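Local coordinates for mandelate racemase/muconate lactonizing enzyme, C-terminal domain protein (Paracoccus denitrificans, PDB 4DWD), which binds magnesium and, as a member of the enolase superfamily, may act as a hydro-lyase, at residues V73-M78 with A97-L102; F222-Q227 with G232-V237; E249-Y252 with A256-D259; P270-M275 with T279-C284; P297-T300 with G305-A308. All coordinates share one frame; numbering follows the deposited sequence. Where two conformers were deposited one is given.

Contact 1 of 5, residues V73-M78 with A97-L102; sequences VLLDRM and ACDIAL
Leu75 carries this contact almost alone, reaching from helix 71-81 across to Cys98, Asp99 and Leu102 of helix 90-110. Its CB sets out in the direction of the second helix. With chi1 at -64°, CG lies beside the backbone N and anti to the carbonyl carbon, and chi2 at 175° sets the two methyls apart, CD1 toward Asp99 and Leu102, CD2 toward Cys98. CD1 presses against the backbone of the opposite helix, 3.5 Å from Asp99 N, and continues onto the first side-chain carbon, with Asp99 CB 3.7 Å from Leu75 CD1. The same methyl meets the end of another leucine, Leu75 CD1 lying 4.2 Å from Leu102 CD1. Leu75 CD2, the other methyl, lies 4.0 Å from Cys98 CB. The segments run antiparallel, at 173°, with axes 10.7 Å apart.

Asp99 shows Leu75 its carbon base, while its carboxylate is engaged elsewhere, OD1 being hydrogen-bonded to Thr279. Around the pair, Phe62 and Ile59 of helix 49-63 pack on Leu74 and Cys98, and Trp122 of a second subunit lies on Asp76. His71 adds a further touch between the two helices, on Asp99 and Leu102. Between segments 73-78 and 97-102 the contact is therefore dispersive: within the N-terminal domain, one buried leucine meets the other helix with no hydrogen bond.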
# COMPACT_ATOMS: atom_id res chain seq x y z
N VAL B 73 11.45 -36.36 3.39
CA VAL B 73 12.78 -36.00 3.85
C VAL B 73 13.80 -36.23 2.73
O VAL B 73 14.65 -35.39 2.47
CB VAL B 73 13.18 -36.76 5.12
CG1 VAL B 73 14.61 -36.44 5.53
CG2 VAL B 73 12.23 -36.42 6.25
N LEU B 74 13.70 -37.37 2.04
CA LEU B 74 14.67 -37.66 0.98
C LEU B 74 14.60 -36.63 -0.14
O LEU B 74 15.64 -36.12 -0.57
CB LEU B 74 14.43 -39.05 0.38
CG LEU B 74 14.71 -40.23 1.30
CD1 LEU B 74 14.10 -41.50 0.73
CD2 LEU B 74 16.22 -40.39 1.50
N LEU B 75 13.40 -36.31 -0.60
CA LEU B 75 13.27 -35.41 -1.74
C LEU B 75 13.42 -33.94 -1.38
O LEU B 75 13.86 -33.15 -2.20
CB LEU B 75 12.00 -35.70 -2.54
CG LEU B 75 12.01 -37.10 -3.17
CD1 LEU B 75 10.66 -37.32 -3.81
CD2 LEU B 75 13.14 -37.29 -4.19
N ASP B 76 13.10 -33.56 -0.14
CA ASP B 76 13.39 -32.19 0.28
C ASP B 76 14.88 -31.99 0.49
O ASP B 76 15.41 -30.91 0.20
CB ASP B 76 12.58 -31.79 1.52
CG ASP B 76 11.09 -31.68 1.24
OD1 ASP B 76 10.67 -31.84 0.07
OD2 ASP B 76 10.33 -31.42 2.20
N ARG B 77 15.58 -33.03 0.98
CA ARG B 77 17.05 -32.97 1.01
C ARG B 77 17.59 -32.80 -0.42
O ARG B 77 18.46 -31.98 -0.65
CB ARG B 77 17.68 -34.19 1.69
CG ARG B 77 19.16 -33.99 1.97
CD ARG B 77 19.78 -35.18 2.68
NE ARG B 77 19.02 -35.62 3.85
CZ ARG B 77 19.07 -35.06 5.06
NH1 ARG B 77 18.33 -35.56 6.04
NH2 ARG B 77 19.84 -34.00 5.30
N MSE B 78 17.05 -33.57 -1.36
CA MSE B 78 17.51 -33.49 -2.76
C MSE B 78 17.22 -32.13 -3.34
O MSE B 78 18.04 -31.58 -4.08
CB MSE B 78 16.86 -34.54 -3.66
CG MSE B 78 17.46 -35.93 -3.55
SE MSE B 78 19.39 -35.95 -3.97
CE MSE B 78 19.63 -34.69 -5.42
N ALA B 97 8.76 -36.36 -10.49
CA ALA B 97 8.68 -37.72 -11.01
C ALA B 97 9.04 -38.75 -9.92
O ALA B 97 8.38 -39.79 -9.78
CB ALA B 97 9.59 -37.87 -12.21
N CYS B 98 10.09 -38.45 -9.15
CA CYS B 98 10.51 -39.37 -8.09
C CYS B 98 9.48 -39.42 -6.97
O CYS B 98 9.23 -40.50 -6.44
CB CYS B 98 11.89 -38.99 -7.55
SG CYS B 98 13.22 -39.19 -8.77
N ASP B 99 8.88 -38.28 -6.63
CA ASP B 99 7.82 -38.26 -5.63
C ASP B 99 6.65 -39.15 -6.02
O ASP B 99 6.14 -39.93 -5.21
CB ASP B 99 7.32 -36.84 -5.41
CG ASP B 99 6.25 -36.76 -4.36
OD1 ASP B 99 6.59 -36.69 -3.16
OD2 ASP B 99 5.06 -36.79 -4.71
N ILE B 100 6.23 -39.04 -7.27
CA ILE B 100 5.07 -39.81 -7.74
C ILE B 100 5.40 -41.32 -7.67
O ILE B 100 4.59 -42.13 -7.20
CB ILE B 100 4.65 -39.38 -9.16
CG1 ILE B 100 4.09 -37.94 -9.16
CG2 ILE B 100 3.56 -40.32 -9.69
CD1 ILE B 100 4.04 -37.32 -10.54
N ALA B 101 6.61 -41.69 -8.10
CA ALA B 101 7.03 -43.08 -8.07
C ALA B 101 7.07 -43.63 -6.64
O ALA B 101 6.66 -44.79 -6.41
CB ALA B 101 8.37 -43.25 -8.76
N LEU B 102 7.55 -42.83 -5.68
CA LEU B 102 7.61 -43.26 -4.29
C LEU B 102 6.23 -43.41 -3.68
O LEU B 102 6.01 -44.31 -2.88
CB LEU B 102 8.52 -42.36 -3.44
CG LEU B 102 10.01 -42.47 -3.82
CD1 LEU B 102 10.86 -41.48 -3.04
CD2 LEU B 102 10.55 -43.90 -3.65

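Contact 2 of 5, residues F222-Q227 with G232-V237; sequences FEEPVQ and GAMGEV
In Met234, a selenomethionine, CG stands anti to the backbone N (chi1 -171°), and bends at chi2 (77°) and chi3 (71°) fold the rest of the chain back over Pro225 and Val226. SE comes to rest 3.6 Å from Pro225 CD, and on its Val226 side the same SE is 3.9 Å from Val226 CG2. The terminal CE ends 3.4 Å from Val226 O, a carbonyl that also accepts a hydrogen bond from Asn200 ND2. One turn further along the helix, Val237 completes the apolar surface: its CG1 lies 4.1 Å from Pro225 CG, the two side chains passing in opposite directions, and its CG2 is 4.2 Å from Val226 CG1. Behind this layer, Pro225 CB sits over one face of the Phe222 ring, offset toward the rim.

These residues belong to a beta-alpha-beta unit of the barrel that continues into strand 244-246. Glu223, at the end of the first strand, points away from the helix; it has been seen to bind calcium in a crystal structure of this protein, though none is bound to this chain. The contact is essentially apolar, with no hydrogen bond across it, and holds the loop that follows Glu223 against helix 231-240.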
# COMPACT_ATOMS: atom_id res chain seq x y z
N PHE B 222 -9.78 -17.45 -18.17
CA PHE B 222 -8.84 -16.88 -19.14
C PHE B 222 -7.44 -17.21 -18.64
O PHE B 222 -6.97 -16.60 -17.68
CB PHE B 222 -9.09 -15.37 -19.20
CG PHE B 222 -8.31 -14.60 -20.26
CD1 PHE B 222 -7.78 -15.20 -21.42
CD2 PHE B 222 -8.19 -13.22 -20.12
CE1 PHE B 222 -7.12 -14.42 -22.38
CE2 PHE B 222 -7.53 -12.45 -21.07
CZ PHE B 222 -6.99 -13.04 -22.20
N GLU B 223 -6.81 -18.20 -19.26
CA GLU B 223 -5.58 -18.77 -18.76
C GLU B 223 -4.35 -18.13 -19.40
O GLU B 223 -4.30 -17.93 -20.62
CB GLU B 223 -5.61 -20.29 -19.02
CG GLU B 223 -4.45 -21.08 -18.44
CD GLU B 223 -4.73 -22.57 -18.36
OE1 GLU B 223 -5.92 -22.96 -18.35
OE2 GLU B 223 -3.75 -23.35 -18.29
N GLU B 224 -3.35 -17.83 -18.55
CA GLU B 224 -2.03 -17.36 -18.99
C GLU B 224 -2.09 -16.25 -20.05
O GLU B 224 -1.48 -16.35 -21.12
CB GLU B 224 -1.17 -18.54 -19.46
CG GLU B 224 -0.86 -19.57 -18.37
CD GLU B 224 0.38 -19.25 -17.55
OE1 GLU B 224 1.27 -18.49 -18.03
OE2 GLU B 224 0.50 -19.76 -16.43
N PRO B 225 -2.80 -15.14 -19.75
CA PRO B 225 -2.91 -14.08 -20.77
C PRO B 225 -1.59 -13.40 -21.18
O PRO B 225 -1.41 -13.08 -22.36
CB PRO B 225 -3.87 -13.06 -20.13
CG PRO B 225 -3.85 -13.37 -18.66
CD PRO B 225 -3.64 -14.85 -18.57
N VAL B 226 -0.69 -13.16 -20.22
CA VAL B 226 0.57 -12.46 -20.49
C VAL B 226 1.75 -13.41 -20.29
O VAL B 226 1.57 -14.54 -19.83
CB VAL B 226 0.71 -11.18 -19.62
CG1 VAL B 226 -0.48 -10.26 -19.87
CG2 VAL B 226 0.85 -11.52 -18.13
N GLN B 227 2.96 -12.97 -20.65
CA GLN B 227 4.14 -13.81 -20.42
C GLN B 227 4.23 -14.20 -18.94
O GLN B 227 4.04 -13.36 -18.06
CB GLN B 227 5.41 -13.10 -20.88
CG GLN B 227 5.42 -12.71 -22.35
CD GLN B 227 5.59 -13.87 -23.31
OE1 GLN B 227 5.88 -15.00 -22.90
NE2 GLN B 227 5.43 -13.59 -24.61
N GLY B 232 3.77 -9.67 -11.68
CA GLY B 232 3.00 -8.48 -11.34
C GLY B 232 1.90 -8.20 -12.36
O GLY B 232 0.73 -7.96 -11.99
N ALA B 233 2.27 -8.26 -13.64
CA ALA B 233 1.31 -8.02 -14.72
C ALA B 233 0.21 -9.07 -14.76
O ALA B 233 -0.96 -8.74 -15.00
CB ALA B 233 2.02 -7.96 -16.06
N MSE B 234 0.57 -10.33 -14.52
CA MSE B 234 -0.43 -11.41 -14.49
C MSE B 234 -1.49 -11.14 -13.45
O MSE B 234 -2.68 -11.21 -13.74
CB MSE B 234 0.29 -12.72 -14.19
CG MSE B 234 -0.59 -13.96 -14.35
SE MSE B 234 -0.90 -14.48 -16.23
CE MSE B 234 0.93 -15.13 -16.54
N GLY B 235 -1.06 -10.78 -12.24
CA GLY B 235 -2.00 -10.49 -11.17
C GLY B 235 -2.78 -9.20 -11.39
O GLY B 235 -3.94 -9.10 -10.99
N GLU B 236 -2.14 -8.22 -12.02
CA GLU B 236 -2.81 -6.96 -12.35
C GLU B 236 -3.96 -7.21 -13.32
O GLU B 236 -5.08 -6.71 -13.13
CB GLU B 236 -1.82 -5.97 -12.97
CG GLU B 236 -2.48 -4.69 -13.48
CD GLU B 236 -1.48 -3.71 -14.04
OE1 GLU B 236 -0.47 -3.44 -13.35
OE2 GLU B 236 -1.71 -3.19 -15.16
N VAL B 237 -3.68 -8.01 -14.35
CA VAL B 237 -4.71 -8.32 -15.33
C VAL B 237 -5.84 -9.09 -14.65
O VAL B 237 -7.03 -8.79 -14.88
CB VAL B 237 -4.13 -9.11 -16.53
CG1 VAL B 237 -5.24 -9.69 -17.42
CG2 VAL B 237 -3.19 -8.22 -17.34

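Contact 3 of 5, residues E249-Y252 with A256-D259; sequences EQTY and ALKD
The loop that leaves barrel strand 244-246 doubles back onto the first turns of helix 254-263, and Thr251 makes the join by touching Ala256 and Leu257. The loop includes Glu249, seen to bind calcium in a crystal structure of this protein though none is bound to this chain, so the contact belongs to the stretch leading from the metal-binding end of the barrel to its outer helical layer.

The methyl of Thr251 does the touching. With chi1 at -58°, OG1 lies beside the residue's own backbone N and CG2 stands anti to it, which directs the methyl at the helix. CG2 settles against the peptide joining the two helical residues, 3.5 Å from Leu257 N and, on the preceding side, 3.6 Å from Ala256 C. Two carbons flank it: Ala256 CB lies 3.7 Å from Thr251 CG2, and Leu257 CD1 approaches the same methyl to 4.1 Å.

Within the helical segment, Lys258 NZ forms a salt bridge of 2.7 Å with Asp259 OD1, meeting it on the syn side but 34° out of the carboxylate plane. Ala256 N is hydrogen-bonded to Thr253 OG1, and Leu257 also packs on Cys284 and Leu287 of helix 277-291. Across the contact itself, a threonine serves through its methyl, making van der Waals contact with a peptide group and two aliphatic carbons.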
# COMPACT_ATOMS: atom_id res chain seq x y z
N GLU B 249 0.79 -22.73 -14.34
CA GLU B 249 1.33 -23.91 -15.02
C GLU B 249 2.84 -23.80 -15.20
O GLU B 249 3.51 -24.80 -15.30
CB GLU B 249 0.65 -24.17 -16.35
CG GLU B 249 0.82 -23.08 -17.38
CD GLU B 249 0.88 -23.63 -18.78
OE1 GLU B 249 1.79 -23.25 -19.54
OE2 GLU B 249 0.00 -24.45 -19.12
N GLN B 250 3.36 -22.57 -15.27
CA GLN B 250 4.80 -22.31 -15.34
C GLN B 250 5.31 -21.72 -14.03
O GLN B 250 6.20 -20.86 -14.03
CB GLN B 250 5.13 -21.38 -16.50
CG GLN B 250 4.78 -21.97 -17.86
CD GLN B 250 5.20 -21.07 -18.99
OE1 GLN B 250 6.39 -20.96 -19.32
NE2 GLN B 250 4.24 -20.40 -19.61
N THR B 251 4.71 -22.16 -12.92
CA THR B 251 5.17 -21.83 -11.58
C THR B 251 5.62 -23.13 -10.90
O THR B 251 4.88 -24.12 -10.92
CB THR B 251 4.04 -21.15 -10.79
OG1 THR B 251 3.63 -19.97 -11.48
CG2 THR B 251 4.51 -20.76 -9.39
N TYR B 252 6.82 -23.14 -10.31
CA TYR B 252 7.49 -24.39 -9.98
C TYR B 252 7.86 -24.58 -8.53
O TYR B 252 8.41 -25.61 -8.17
CB TYR B 252 8.75 -24.58 -10.86
CG TYR B 252 8.47 -24.47 -12.35
CD1 TYR B 252 8.01 -25.57 -13.08
CD2 TYR B 252 8.68 -23.26 -13.03
CE1 TYR B 252 7.77 -25.48 -14.43
CE2 TYR B 252 8.45 -23.16 -14.40
CZ TYR B 252 8.00 -24.28 -15.10
OH TYR B 252 7.73 -24.22 -16.45
N ALA B 256 7.00 -19.40 -5.09
CA ALA B 256 6.56 -18.69 -6.29
C ALA B 256 5.05 -18.78 -6.45
O ALA B 256 4.43 -17.84 -6.95
CB ALA B 256 7.28 -19.19 -7.55
N LEU B 257 4.42 -19.88 -6.01
CA LEU B 257 2.95 -19.93 -6.05
C LEU B 257 2.36 -18.90 -5.10
O LEU B 257 1.37 -18.25 -5.43
CB LEU B 257 2.43 -21.34 -5.76
CG LEU B 257 0.97 -21.58 -6.14
CD1 LEU B 257 0.84 -21.45 -7.65
CD2 LEU B 257 0.54 -22.96 -5.68
N LYS B 258 2.96 -18.76 -3.92
CA LYS B 258 2.55 -17.73 -2.98
C LYS B 258 2.64 -16.34 -3.64
O LYS B 258 1.73 -15.53 -3.51
CB LYS B 258 3.42 -17.83 -1.72
CG LYS B 258 3.16 -16.77 -0.65
CD LYS B 258 4.04 -15.52 -0.82
CE LYS B 258 5.54 -15.79 -0.65
NZ LYS B 258 6.37 -14.55 -0.85
N ASP B 259 3.75 -16.08 -4.33
CA ASP B 259 3.94 -14.78 -5.00
C ASP B 259 2.89 -14.55 -6.08
O ASP B 259 2.41 -13.43 -6.25
CB ASP B 259 5.35 -14.67 -5.59
CG ASP B 259 6.42 -14.48 -4.52
OD1 ASP B 259 6.10 -13.93 -3.45
OD2 ASP B 259 7.58 -14.88 -4.74

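Contact 4 of 5, residues P270-M275 with T279-C284; sequences PDIVKM and TGMMQC
Apolar packing dominates, and it gathers around Met281, a selenomethionine whose side chain is wedged among Pro270, Ile272 and Met275. Bends at chi2 (-75°) and chi3 (-72°) curl the chain over the loop. CG rests 3.6 Å from Ile272 CG1, and SE lies 3.7 Å from Pro270 CG. Met275, a second selenomethionine, crosses Met281 at about a right angle, its SE 4.1 Å from Met281 SE. Beyond that crossing, the methyl CE of Met275 is 3.6 Å from Cys284 SG, so two selenium atoms and one sulfur are neighbours here. Apart from these apolar pairs, the methyl CE of Met281 also lies 3.4 Å from the carbonyl oxygen Pro270 O.

Hydrogen bonds shape the loop without joining it to the helix. Asp271 OD1 accepts from Val273 N at 2.9 Å with an N-H...O angle of 165°, forming an Asx turn. The backbone oxygen of the same residue is gripped twice, with Lys274 N 2.9 Å and Met275 N 3.1 Å from Asp271 O. The other carboxylate oxygen, OD2, is hydrogen-bonded to His298 ND1.

The loop follows strand 267-268 and leads into helix 277-291, whose side chains close over it. Phe295 of strand 294-295 touches Pro270, Met281 and Cys284; Ala308 and Val312 of helix 304-314 cover Ile272, while Leu254 of helix 254-263 lies against Cys284.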
# COMPACT_ATOMS: atom_id res chain seq x y z
N PRO B 270 -0.73 -25.13 -10.90
CA PRO B 270 0.53 -25.85 -11.01
C PRO B 270 0.29 -27.29 -11.52
O PRO B 270 -0.85 -27.80 -11.48
CB PRO B 270 1.04 -25.86 -9.56
CG PRO B 270 -0.22 -25.87 -8.73
CD PRO B 270 -1.19 -24.99 -9.50
N ASP B 271 1.35 -27.93 -12.01
CA ASP B 271 1.26 -29.23 -12.70
C ASP B 271 2.08 -30.24 -11.92
O ASP B 271 3.29 -30.05 -11.70
CB ASP B 271 1.79 -29.07 -14.15
CG ASP B 271 1.65 -30.32 -14.98
OD1 ASP B 271 1.82 -31.44 -14.46
OD2 ASP B 271 1.41 -30.17 -16.20
N ILE B 272 1.42 -31.35 -11.57
CA ILE B 272 2.01 -32.40 -10.74
C ILE B 272 3.28 -33.07 -11.30
O ILE B 272 4.05 -33.65 -10.52
CB ILE B 272 0.90 -33.45 -10.42
CG1 ILE B 272 1.21 -34.31 -9.19
CG2 ILE B 272 0.54 -34.31 -11.64
CD1 ILE B 272 -0.07 -34.82 -8.56
N VAL B 273 3.48 -33.02 -12.62
CA VAL B 273 4.69 -33.58 -13.22
C VAL B 273 5.72 -32.51 -13.55
O VAL B 273 6.84 -32.83 -13.99
CB VAL B 273 4.43 -34.47 -14.46
CG1 VAL B 273 3.55 -35.65 -14.09
CG2 VAL B 273 3.84 -33.71 -15.63
N LYS B 274 5.36 -31.24 -13.32
CA LYS B 274 6.32 -30.14 -13.45
C LYS B 274 6.99 -29.76 -12.14
O LYS B 274 8.11 -29.24 -12.13
CB LYS B 274 5.66 -28.89 -14.05
CG LYS B 274 5.19 -29.09 -15.48
CD LYS B 274 4.60 -27.80 -16.01
CE LYS B 274 4.04 -27.95 -17.42
NZ LYS B 274 5.13 -28.12 -18.43
N MSE B 275 6.30 -30.00 -11.03
CA MSE B 275 6.77 -29.60 -9.70
C MSE B 275 6.01 -30.38 -8.68
O MSE B 275 4.85 -30.76 -8.90
CB MSE B 275 6.54 -28.08 -9.50
CG MSE B 275 5.08 -27.63 -9.55
SE MSE B 275 4.20 -27.72 -7.78
CE MSE B 275 4.92 -26.04 -7.05
N THR B 279 3.12 -35.05 -3.07
CA THR B 279 3.41 -34.35 -1.82
C THR B 279 3.32 -32.83 -2.00
O THR B 279 2.65 -32.13 -1.22
CB THR B 279 4.79 -34.75 -1.31
OG1 THR B 279 4.85 -36.18 -1.22
CG2 THR B 279 5.07 -34.14 0.06
N GLY B 280 3.98 -32.32 -3.03
CA GLY B 280 4.01 -30.87 -3.25
C GLY B 280 2.68 -30.31 -3.69
O GLY B 280 2.31 -29.19 -3.31
N MSE B 281 1.94 -31.07 -4.50
CA MSE B 281 0.64 -30.61 -4.97
C MSE B 281 -0.33 -30.50 -3.81
O MSE B 281 -1.17 -29.58 -3.78
CB MSE B 281 0.11 -31.45 -6.12
CG MSE B 281 0.97 -31.18 -7.37
SE MSE B 281 0.55 -29.44 -8.20
CE MSE B 281 -1.18 -29.94 -8.92
N MSE B 282 -0.23 -31.40 -2.83
CA MSE B 282 -1.08 -31.29 -1.63
C MSE B 282 -0.74 -30.04 -0.85
O MSE B 282 -1.63 -29.38 -0.33
CB MSE B 282 -1.00 -32.55 -0.75
CG MSE B 282 -1.55 -33.81 -1.44
SE MSE B 282 -3.51 -33.75 -1.71
CE MSE B 282 -4.06 -34.00 0.15
N GLN B 283 0.55 -29.70 -0.77
CA GLN B 283 0.95 -28.44 -0.12
C GLN B 283 0.42 -27.23 -0.88
O GLN B 283 -0.01 -26.25 -0.27
CB GLN B 283 2.47 -28.35 0.02
CG GLN B 283 3.04 -29.40 0.96
CD GLN B 283 4.53 -29.58 0.82
OE1 GLN B 283 5.17 -28.99 -0.06
NE2 GLN B 283 5.10 -30.41 1.68
N CYS B 284 0.48 -27.28 -2.21
CA CYS B 284 -0.06 -26.19 -3.01
C CYS B 284 -1.57 -26.03 -2.81
O CYS B 284 -2.07 -24.90 -2.74
CB CYS B 284 0.25 -26.40 -4.48
SG CYS B 284 2.00 -26.20 -4.92

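Contact 5 of 5, residues P297-T300 with G305-A308; sequences PHQT and GHFA
Gln299 is extended (phi -161°, psi 122°) in the loop that passes the first turn of helix 304-314 near Gly305 and His306; the closest alpha carbons, those of Gln299 and His306, are 6.8 Å apart. A bend at chi2 (-63°) turns the glutamine amide against the peptide joining Gly305 and His306. CD lies 3.7 Å from Gly305 C and 3.7 Å from His306 N. Gly305 has no side chain to stand in the way of Gln299 OE1, which comes to 3.9 Å from Gly305 CA. NE2 reaches further, to 3.4 Å from His306 CA. It also lies at the edge of the imidazole, near its plane.

Gln299 NE2 and His306 N are both donors and form no hydrogen bond with each other. Instead, NE2 donates to a water 3.1 Å away, and this water is hydrogen-bonded to His306 ND1 at 3.0 Å. NE2 also bonds to Gln301 O, which fixes the turn of the amide. On the helix side, Glu41 OE1 bonds to Gly305 N, while Phe347 meets the His306 ring edge to face.

The amide nitrogen of a buried glutamine is thus satisfied by a backbone carbonyl and a water, and that water supplies a polar link between the two segments, the direct contact being van der Waals packing.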
# COMPACT_ATOMS: atom_id res chain seq x y z
N PRO B 297 -5.40 -27.78 -11.41
CA PRO B 297 -4.09 -28.15 -11.95
C PRO B 297 -4.02 -28.23 -13.47
O PRO B 297 -4.96 -28.71 -14.12
CB PRO B 297 -3.85 -29.54 -11.36
CG PRO B 297 -4.60 -29.51 -10.07
CD PRO B 297 -5.85 -28.72 -10.37
N HIS B 298 -2.89 -27.79 -14.01
CA HIS B 298 -2.54 -28.07 -15.40
C HIS B 298 -2.08 -29.51 -15.48
O HIS B 298 -1.30 -29.98 -14.64
CB HIS B 298 -1.42 -27.12 -15.79
CG HIS B 298 -0.83 -27.36 -17.16
ND1 HIS B 298 0.15 -28.26 -17.38
CD2 HIS B 298 -1.09 -26.75 -18.37
CE1 HIS B 298 0.49 -28.23 -18.69
NE2 HIS B 298 -0.27 -27.31 -19.29
N GLN B 299 -2.57 -30.25 -16.48
CA GLN B 299 -2.07 -31.62 -16.67
C GLN B 299 -2.40 -32.07 -18.08
O GLN B 299 -3.56 -32.07 -18.48
CB GLN B 299 -2.68 -32.55 -15.62
CG GLN B 299 -1.76 -33.69 -15.19
CD GLN B 299 -1.43 -34.63 -16.33
OE1 GLN B 299 -0.27 -34.76 -16.73
NE2 GLN B 299 -2.46 -35.28 -16.87
N THR B 300 -1.38 -32.44 -18.85
CA THR B 300 -1.55 -32.74 -20.27
C THR B 300 -1.14 -34.15 -20.66
O THR B 300 -1.24 -34.49 -21.83
CB THR B 300 -0.78 -31.74 -21.15
OG1 THR B 300 0.62 -31.79 -20.81
CG2 THR B 300 -1.32 -30.31 -20.94
N GLY B 305 1.09 -39.15 -15.10
CA GLY B 305 0.74 -37.82 -14.60
C GLY B 305 -0.76 -37.66 -14.39
O GLY B 305 -1.20 -37.03 -13.44
N HIS B 306 -1.55 -38.23 -15.29
CA HIS B 306 -3.00 -38.17 -15.14
C HIS B 306 -3.44 -38.86 -13.88
O HIS B 306 -4.26 -38.33 -13.13
CB HIS B 306 -3.67 -38.80 -16.35
CG HIS B 306 -5.14 -38.97 -16.18
ND1 HIS B 306 -6.02 -37.96 -16.34
CD2 HIS B 306 -5.89 -40.10 -15.86
CE1 HIS B 306 -7.27 -38.42 -16.13
NE2 HIS B 306 -7.19 -39.73 -15.84
N PHE B 307 -2.89 -40.05 -13.63
CA PHE B 307 -3.28 -40.80 -12.44
C PHE B 307 -2.90 -40.07 -11.16
O PHE B 307 -3.70 -39.98 -10.23
CB PHE B 307 -2.70 -42.21 -12.49
CG PHE B 307 -3.56 -43.19 -13.23
CD1 PHE B 307 -3.70 -43.11 -14.62
CD2 PHE B 307 -4.22 -44.20 -12.55
CE1 PHE B 307 -4.49 -44.02 -15.30
CE2 PHE B 307 -5.01 -45.11 -13.22
CZ PHE B 307 -5.15 -45.02 -14.60
N ALA B 308 -1.68 -39.53 -11.10
CA ALA B 308 -1.29 -38.73 -9.94
C ALA B 308 -2.24 -37.56 -9.72
O ALA B 308 -2.70 -37.31 -8.61
CB ALA B 308 0.14 -38.24 -10.10
O HOH W 1 -5.35 -35.12 -15.85

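Along the chain the five contacts follow one another without overlap. Contact 1 lies in the helical part of the N-terminal domain; in contacts 2 to 5, loops leaving successive strands (221-223, 244-246, 267-268 and 294-295) pack on the helix that follows, as in the (beta/alpha) barrel of the enolase superfamily. Contact 4 lies between contacts 1, 3 and 5, touching each, with centres about 12, 10 and 10 Å away. The centres of contacts 1 and 2 are about 31 Å apart. A probable hydrogen bond from His298 N to Pro270 O joins contacts 4 and 5. Glu223 and Glu249, from contacts 2 and 3, meet at the calcium site, consistent with strand ends and loops that carry the metal ligands.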